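Local coordinates for chloroplast pentatricopeptide repeat protein 10 (Zea mays, PDB 4M59) that binds specific single-stranded RNA elements in chloroplast intergenic regions, stabilising the transcripts by blocking exonucleases from either end, at residues L322-L327 and N356-V361; D369-V374 and N391-A396. The protein carries 4 engineered substitutions. All coordinates share one frame; numbering follows the deposited sequence.

In the fold
Interactions 1 and 2 follow one another along the PPR superhelix, the first joining helices 317-328 and 352-359, the second helices 367-380 and 387-400; their centres lie 13 Å apart. Helix 352-359 and helix 367-380 are consecutive in the chain, and their segments touch: M358 O and Y370 OH approach to 2.5 Å, a probable hydrogen bond, and L359 CD2 packs on V374 CG1 at 3.6 Å. The bound RNA lies about 5 Å from the nearest atom of interaction 1 and about 8 Å from that of interaction 2, while a phosphate ion lies beside R373 of the latter.

Interaction 1: residues L322-L327 and N356-V361; sequences LVLGML and NTMLAV
The methyl of T357 is the piece that fits between these two helices: CG2 sits 3.6 Å from both N and CA of G325, and 4.0 Å from L324 CB. With CG2 anti to the backbone N, the threonine sends its methyl to the neighbouring backbone, while OG1 turns back to hydrogen-bond V353 O in its own helix. T357 CG2 thus lies on the main chain of G325, where G325 CA and T357 CA are 5.8 Å apart. Beside this, M358 reaches over with its thioether, and SD lies 4.3 Å from L324 CD1. M358 also packs on M336 of helix 333-346. Helices 317-328 and 352-359 belong to the predicted repeats PPR 8 and PPR 9, and the contact joins the first helices of these successive repeats, the row that lines the RNA side in PPR proteins. No hydrogen bond crosses between the two segments; their adhesion rests on van der Waals contact, with the threonine hydroxyl satisfied within its own helix.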
loop_
_atom_site.group_PDB
_atom_site.type_symbol
_atom_site.label_atom_id
_atom_site.label_comp_id
_atom_site.label_asym_id
_atom_site.label_seq_id
_atom_site.Cartn_x
_atom_site.Cartn_y
_atom_site.Cartn_z
ATOM N N LEU A 322 3.609 -17.070 -11.269
ATOM C CA LEU A 322 4.442 -16.244 -10.442
ATOM C C LEU A 322 4.900 -15.063 -11.257
ATOM O O LEU A 322 4.825 -13.930 -10.816
ATOM C CB LEU A 322 5.628 -17.077 -9.977
ATOM C CG LEU A 322 6.685 -16.530 -9.040
ATOM C CD1 LEU A 322 7.073 -17.633 -8.125
ATOM C CD2 LEU A 322 7.909 -16.062 -9.787
ATOM N N VAL A 323 5.355 -15.338 -12.468
ATOM C CA VAL A 323 5.877 -14.309 -13.344
ATOM C C VAL A 323 4.773 -13.395 -13.831
ATOM O O VAL A 323 4.943 -12.192 -13.926
ATOM C CB VAL A 323 6.562 -14.926 -14.551
ATOM C CG1 VAL A 323 7.191 -13.862 -15.391
ATOM C CG2 VAL A 323 7.605 -15.895 -14.105
ATOM N N LEU A 324 3.629 -13.982 -14.131
ATOM C CA LEU A 324 2.484 -13.226 -14.590
ATOM C C LEU A 324 2.021 -12.253 -13.535
ATOM O O LEU A 324 1.704 -11.111 -13.831
ATOM C CB LEU A 324 1.353 -14.173 -14.976
ATOM C CG LEU A 324 1.634 -15.016 -16.211
ATOM C CD1 LEU A 324 0.617 -16.083 -16.379
ATOM C CD2 LEU A 324 1.656 -14.148 -17.422
ATOM N N GLY A 325 1.995 -12.708 -12.293
ATOM C CA GLY A 325 1.564 -11.881 -11.197
ATOM C C GLY A 325 2.387 -10.634 -11.094
ATOM O O GLY A 325 1.865 -9.555 -10.885
ATOM N N MET A 326 3.699 -10.810 -11.231
ATOM C CA MET A 326 4.639 -9.702 -11.216
ATOM C C MET A 326 4.274 -8.716 -12.304
ATOM O O MET A 326 4.249 -7.504 -12.085
ATOM C CB MET A 326 6.060 -10.206 -11.461
ATOM C CG MET A 326 6.723 -10.849 -10.258
ATOM S SD MET A 326 8.416 -11.338 -10.635
ATOM C CE MET A 326 8.895 -10.038 -11.771
ATOM N N LEU A 327 3.992 -9.240 -13.490
ATOM C CA LEU A 327 3.641 -8.400 -14.609
ATOM C C LEU A 327 2.290 -7.771 -14.393
ATOM O O LEU A 327 1.972 -6.755 -14.981
ATOM C CB LEU A 327 3.597 -9.230 -15.871
ATOM C CG LEU A 327 4.878 -9.949 -16.219
ATOM C CD1 LEU A 327 4.633 -10.851 -17.375
ATOM C CD2 LEU A 327 5.904 -8.935 -16.567
ATOM N N ASN A 356 -7.000 -16.248 -13.221
ATOM C CA ASN A 356 -7.348 -15.285 -12.186
ATOM C C ASN A 356 -6.237 -14.265 -12.010
ATOM O O ASN A 356 -6.487 -13.093 -11.735
ATOM C CB ASN A 356 -7.622 -15.997 -10.861
ATOM C CG ASN A 356 -8.724 -15.332 -10.059
ATOM O OD1 ASN A 356 -8.599 -14.178 -9.648
ATOM N ND2 ASN A 356 -9.810 -16.059 -9.834
ATOM N N THR A 357 -5.002 -14.726 -12.173
ATOM C CA THR A 357 -3.859 -13.863 -12.098
ATOM C C THR A 357 -3.962 -12.905 -13.258
ATOM O O THR A 357 -3.732 -11.718 -13.108
ATOM C CB THR A 357 -2.576 -14.680 -12.174
ATOM O OG1 THR A 357 -2.555 -15.623 -11.104
ATOM C CG2 THR A 357 -1.387 -13.812 -12.041
ATOM N N MET A 358 -4.329 -13.426 -14.422
ATOM C CA MET A 358 -4.414 -12.607 -15.625
ATOM C C MET A 358 -5.508 -11.544 -15.554
ATOM O O MET A 358 -5.428 -10.526 -16.234
ATOM C CB MET A 358 -4.605 -13.487 -16.861
ATOM C CG MET A 358 -3.497 -14.505 -17.065
ATOM S SD MET A 358 -2.571 -14.250 -18.590
ATOM C CE MET A 358 -2.388 -12.472 -18.595
ATOM N N LEU A 359 -6.531 -11.773 -14.732
ATOM C CA LEU A 359 -7.630 -10.830 -14.644
ATOM C C LEU A 359 -7.549 -9.966 -13.403
ATOM O O LEU A 359 -8.392 -9.108 -13.176
ATOM C CB LEU A 359 -8.956 -11.566 -14.647
ATOM C CG LEU A 359 -9.169 -12.537 -15.784
ATOM C CD1 LEU A 359 -10.437 -13.259 -15.538
ATOM C CD2 LEU A 359 -9.239 -11.784 -17.062
ATOM N N ALA A 360 -6.531 -10.200 -12.595
ATOM C CA ALA A 360 -6.342 -9.433 -11.388
ATOM C C ALA A 360 -5.471 -8.247 -11.698
ATOM O O ALA A 360 -4.845 -7.680 -10.817
ATOM C CB ALA A 360 -5.693 -10.274 -10.353
ATOM N N VAL A 361 -5.404 -7.903 -12.979
ATOM C CA VAL A 361 -4.488 -6.877 -13.461
ATOM C C VAL A 361 -4.855 -5.485 -12.966
ATOM O O VAL A 361 -5.995 -5.223 -12.587
ATOM C CB VAL A 361 -4.400 -6.875 -14.997
ATOM C CG1 VAL A 361 -5.639 -6.238 -15.605
ATOM C CG2 VAL A 361 -3.138 -6.162 -15.457
#

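Interaction 2: residues D369-V374 and N391-A396; sequences DYVTRV and NTLIAA. With PO4 (phosphate ion), chain E.
Helix 367-380, the second of predicted repeat PPR 9, meets helix 387-400, the first of predicted repeat PPR 10, in a small buried apolar contact built round V371. Both methyls of V371 face A396: CG2 lies 4.1 Å from A396 CB, and CG1 is almost as near, so the alanine methyl sits before the fork of the valine. CG1, anti to the backbone N (chi1 -177°), also reaches L393, whose CD2 is 4.3 Å away. The CB of L393 does not point at the other helix, but its branched end swings round to touch the valine. V371 CA and A396 CA are 7.2 Å apart.

Such helix-to-helix packing from one repeat into the next builds the alpha-solenoid of the PPR family, here a superhelix wound about RNA. L359 of helix 352-359 touches L393, and M409 of helix 403-413 also packs on L393, so helices 352-359 and 403-413 extend the apolar core.

Away from this core, R373 bends at chi2 and chi3, which carries its guanidinium back along the helix to D369. R373 NH2 forms a salt bridge with D369 OD1 at 2.6 Å and a weak hydrogen bond to O1 of the phosphate ion at 3.0 Å, with an N-H...O angle of 122°. O1 approaches at the guanidinium edge, near its plane, and through NH1 the arginine has a second acidic partner, E376 (OE2). The phosphate, probably from the crystallisation liquor, is also hydrogen-bonded by R121 NE of the second subunit, which places it between the two protein chains.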
loop_
_atom_site.group_PDB
_atom_site.type_symbol
_atom_site.label_atom_id
_atom_site.label_comp_id
_atom_site.label_asym_id
_atom_site.label_seq_id
_atom_site.Cartn_x
_atom_site.Cartn_y
_atom_site.Cartn_z
ATOM N N ASP A 369 -9.658 -4.572 -23.843
ATOM C CA ASP A 369 -9.341 -5.459 -24.935
ATOM C C ASP A 369 -8.512 -6.600 -24.435
ATOM O O ASP A 369 -8.583 -7.702 -24.948
ATOM C CB ASP A 369 -8.578 -4.704 -26.003
ATOM C CG ASP A 369 -8.426 -5.489 -27.250
ATOM O OD1 ASP A 369 -9.384 -6.161 -27.637
ATOM O OD2 ASP A 369 -7.341 -5.442 -27.844
ATOM N N TYR A 370 -7.719 -6.328 -23.417
ATOM C CA TYR A 370 -6.898 -7.340 -22.805
ATOM C C TYR A 370 -7.776 -8.409 -22.218
ATOM O O TYR A 370 -7.636 -9.570 -22.534
ATOM C CB TYR A 370 -6.031 -6.704 -21.737
ATOM C CG TYR A 370 -5.394 -7.647 -20.754
ATOM C CD1 TYR A 370 -4.233 -8.316 -21.046
ATOM C CD2 TYR A 370 -5.941 -7.825 -19.512
ATOM C CE1 TYR A 370 -3.661 -9.148 -20.137
ATOM C CE2 TYR A 370 -5.372 -8.653 -18.610
ATOM C CZ TYR A 370 -4.240 -9.308 -18.919
ATOM O OH TYR A 370 -3.703 -10.130 -17.986
ATOM N N VAL A 371 -8.706 -7.996 -21.376
ATOM C CA VAL A 371 -9.626 -8.911 -20.742
ATOM C C VAL A 371 -10.400 -9.709 -21.759
ATOM O O VAL A 371 -10.670 -10.879 -21.567
ATOM C CB VAL A 371 -10.604 -8.149 -19.869
ATOM C CG1 VAL A 371 -11.514 -9.099 -19.148
ATOM C CG2 VAL A 371 -9.857 -7.315 -18.882
ATOM N N THR A 372 -10.752 -9.070 -22.855
ATOM C CA THR A 372 -11.438 -9.761 -23.913
ATOM C C THR A 372 -10.506 -10.776 -24.512
ATOM O O THR A 372 -10.914 -11.862 -24.874
ATOM C CB THR A 372 -11.894 -8.791 -24.979
ATOM O OG1 THR A 372 -12.685 -7.768 -24.381
ATOM C CG2 THR A 372 -12.729 -9.499 -25.987
ATOM N N ARG A 373 -9.232 -10.425 -24.597
ATOM C CA ARG A 373 -8.257 -11.305 -25.209
ATOM C C ARG A 373 -7.925 -12.474 -24.314
ATOM O O ARG A 373 -7.485 -13.505 -24.784
ATOM C CB ARG A 373 -6.997 -10.533 -25.566
ATOM C CG ARG A 373 -6.344 -11.005 -26.826
ATOM C CD ARG A 373 -7.322 -10.968 -27.977
ATOM N NE ARG A 373 -7.611 -9.625 -28.467
ATOM C CZ ARG A 373 -8.788 -9.248 -28.953
ATOM N NH1 ARG A 373 -9.800 -10.096 -28.998
ATOM N NH2 ARG A 373 -8.962 -8.017 -29.381
ATOM N N VAL A 374 -8.138 -12.303 -23.020
ATOM C CA VAL A 374 -7.929 -13.355 -22.048
ATOM C C VAL A 374 -9.117 -14.270 -22.022
ATOM O O VAL A 374 -8.989 -15.481 -22.054
ATOM C CB VAL A 374 -7.781 -12.776 -20.651
ATOM C CG1 VAL A 374 -7.787 -13.864 -19.640
ATOM C CG2 VAL A 374 -6.522 -11.991 -20.541
ATOM N N ASN A 391 -17.795 -13.772 -11.748
ATOM C CA ASN A 391 -17.653 -12.650 -10.835
ATOM C C ASN A 391 -16.357 -11.906 -11.082
ATOM O O ASN A 391 -16.287 -10.690 -10.916
ATOM C CB ASN A 391 -17.720 -13.129 -9.384
ATOM C CG ASN A 391 -19.135 -13.437 -8.939
ATOM O OD1 ASN A 391 -20.095 -12.871 -9.457
ATOM N ND2 ASN A 391 -19.269 -14.341 -7.978
ATOM N N THR A 392 -15.326 -12.642 -11.481
ATOM C CA THR A 392 -14.057 -12.025 -11.777
ATOM C C THR A 392 -14.154 -11.240 -13.063
ATOM O O THR A 392 -13.782 -10.081 -13.124
ATOM C CB THR A 392 -13.008 -13.081 -11.951
ATOM O OG1 THR A 392 -12.885 -13.373 -13.340
ATOM C CG2 THR A 392 -13.425 -14.323 -11.248
ATOM N N LEU A 393 -14.646 -11.903 -14.105
ATOM C CA LEU A 393 -14.770 -11.289 -15.418
ATOM C C LEU A 393 -15.631 -10.037 -15.342
ATOM O O LEU A 393 -15.294 -9.010 -15.926
ATOM C CB LEU A 393 -15.350 -12.280 -16.425
ATOM C CG LEU A 393 -14.370 -13.323 -16.961
ATOM C CD1 LEU A 393 -15.108 -14.548 -17.468
ATOM C CD2 LEU A 393 -13.499 -12.729 -18.057
ATOM N N ILE A 394 -16.740 -10.121 -14.615
ATOM C CA ILE A 394 -17.587 -8.965 -14.441
ATOM C C ILE A 394 -16.822 -7.855 -13.735
ATOM O O ILE A 394 -16.977 -6.683 -14.048
ATOM C CB ILE A 394 -18.827 -9.344 -13.652
ATOM C CG1 ILE A 394 -19.706 -10.252 -14.496
ATOM C CG2 ILE A 394 -19.606 -8.132 -13.259
ATOM C CD1 ILE A 394 -20.879 -10.777 -13.777
ATOM N N ALA A 395 -15.964 -8.237 -12.804
ATOM C CA ALA A 395 -15.209 -7.279 -12.023
ATOM C C ALA A 395 -14.157 -6.565 -12.848
ATOM O O ALA A 395 -13.993 -5.359 -12.740
ATOM C CB ALA A 395 -14.573 -7.958 -10.852
ATOM N N ALA A 396 -13.439 -7.311 -13.675
ATOM C CA ALA A 396 -12.420 -6.719 -14.530
ATOM C C ALA A 396 -13.026 -5.814 -15.587
ATOM O O ALA A 396 -12.570 -4.702 -15.775
ATOM C CB ALA A 396 -11.583 -7.785 -15.173
HETATM P P PO4 E . -10.732 -4.901 -32.012
HETATM O O1 PO4 E . -10.053 -6.138 -31.476
HETATM O O2 PO4 E . -9.935 -3.680 -31.621
HETATM O O3 PO4 E . -10.817 -4.987 -33.518
HETATM O O4 PO4 E . -12.123 -4.801 -31.435
#